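Local coordinates for StAR-related lipid transfer protein 13 (Homo sapiens, PDB 2PSO), which stimulates the GTPase activity of RhoA, and perhaps of Cdc42, acts as a tumour suppressor in hepatocellular carcinoma cells, and carries the lipid-binding START domain described here, at residues A[84-87]-A[88-91]. Residues are numbered along the deposited sequence; the frame is centred on the assembly and turned at random.
Sequences EAPP and SVVL
The first turn of helix 87-96 in the START domain starts at Pro86, its N-cap, whose carbonyl oxygen meets the backbone of Val90. Val90 N donates to Pro86 O at 3.2 Å in a nearly straight bond (167°), and Leu91 N follows with a shorter one to Pro87 O, 2.8 Å. Pro86 has an extended backbone (psi 159°) compatible with the cap position, though its ring offers no side-chain cap. Proline suits position 87: as first residue of the helix it has no earlier carbonyl to pair with, so the missing N-H costs nothing, and its ring restrains phi to the helical range.

On one flank the ring of Pro86 crosses Val89, with Pro86 CG 3.6 Å from Val89 CG2. That methyl lies beside the backbone N of Val89, opposite its carbonyl carbon, while CG1, anti to N (chi1 177°), reaches Ala85 CB at 4.1 Å. Ala85 is buried before the cap; its single methyl probably suits this close approach and also meets Val90 CG2 at 3.9 Å. Phe225 touches both Ala85 and Val89, whereas Pro87, Val90 and Leu91 lean on Ile180 of strand 169-182. Ser188 OG is hydrogen-bonded to Ala85 O, tying the approach to the sheet. The Pro-Pro step thus carries the chain from strand 76-83 into helix 87-96, packed against the curved beta sheet, as in the helix-grip fold of START domains.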
loop_
_atom_site.group_PDB
_atom_site.type_symbol
_atom_site.label_atom_id
_atom_site.label_comp_id
_atom_site.label_asym_id
_atom_site.label_seq_id
_atom_site.Cartn_x
_atom_site.Cartn_y
_atom_site.Cartn_z
ATOM N N GLU A 84 3.908 15.219 9.395
ATOM C CA GLU A 84 4.019 16.671 9.628
ATOM C C GLU A 84 3.781 17.531 8.383
ATOM O O GLU A 84 4.674 18.260 7.954
ATOM C CB GLU A 84 5.407 17.012 10.191
ATOM C CG GLU A 84 5.733 16.372 11.548
ATOM C CD GLU A 84 4.799 16.833 12.657
ATOM O OE1 GLU A 84 4.805 18.048 12.969
ATOM O OE2 GLU A 84 4.062 15.973 13.209
ATOM N N ALA A 85 2.580 17.451 7.823
ATOM C CA ALA A 85 2.192 18.248 6.672
ATOM C C ALA A 85 0.676 18.111 6.512
ATOM O O ALA A 85 0.109 17.063 6.812
ATOM C CB ALA A 85 2.916 17.757 5.418
ATOM N N PRO A 86 0.010 19.168 6.037
ATOM C CA PRO A 86 -1.440 19.129 5.841
ATOM C C PRO A 86 -1.799 18.146 4.722
ATOM O O PRO A 86 -0.927 17.808 3.905
ATOM C CB PRO A 86 -1.765 20.555 5.407
ATOM C CG PRO A 86 -0.489 21.100 4.886
ATOM C CD PRO A 86 0.607 20.450 5.632
ATOM N N PRO A 87 -3.054 17.663 4.697
ATOM C CA PRO A 87 -3.447 16.585 3.794
ATOM C C PRO A 87 -3.099 16.768 2.333
ATOM O O PRO A 87 -2.330 15.980 1.784
ATOM C CB PRO A 87 -4.952 16.501 3.999
ATOM C CG PRO A 87 -5.119 16.902 5.448
ATOM C CD PRO A 87 -4.161 18.044 5.589
ATOM N N SER A 88 -3.645 17.789 1.694
ATOM C CA SER A 88 -3.398 17.964 0.259
ATOM C C SER A 88 -1.905 17.992 -0.112
ATOM O O SER A 88 -1.529 17.541 -1.178
ATOM C CB SER A 88 -4.095 19.208 -0.268
ATOM O OG SER A 88 -3.338 20.355 0.082
ATOM N N VAL A 89 -1.059 18.530 0.748
ATOM C CA VAL A 89 0.398 18.389 0.560
ATOM C C VAL A 89 0.841 16.935 0.551
ATOM O O VAL A 89 1.362 16.467 -0.445
ATOM C CB VAL A 89 1.196 19.138 1.653
ATOM C CG1 VAL A 89 2.686 18.905 1.465
ATOM C CG2 VAL A 89 0.842 20.625 1.621
ATOM N N VAL A 90 0.594 16.216 1.642
ATOM C CA VAL A 90 0.848 14.768 1.698
ATOM C C VAL A 90 0.344 13.994 0.476
ATOM O O VAL A 90 0.979 13.019 0.034
ATOM C CB VAL A 90 0.180 14.136 2.932
ATOM C CG1 VAL A 90 0.647 12.700 3.105
ATOM C CG2 VAL A 90 0.494 14.971 4.179
ATOM N N LEU A 91 -0.801 14.429 -0.054
ATOM C CA LEU A 91 -1.386 13.817 -1.215
ATOM C C LEU A 91 -0.503 14.044 -2.433
ATOM O O LEU A 91 -0.259 13.131 -3.210
ATOM C CB LEU A 91 -2.801 14.360 -1.412
ATOM C CG LEU A 91 -3.701 13.992 -2.615
ATOM C CD1 LEU A 91 -3.216 14.754 -3.779
ATOM C CD2 LEU A 91 -3.796 12.515 -2.950
#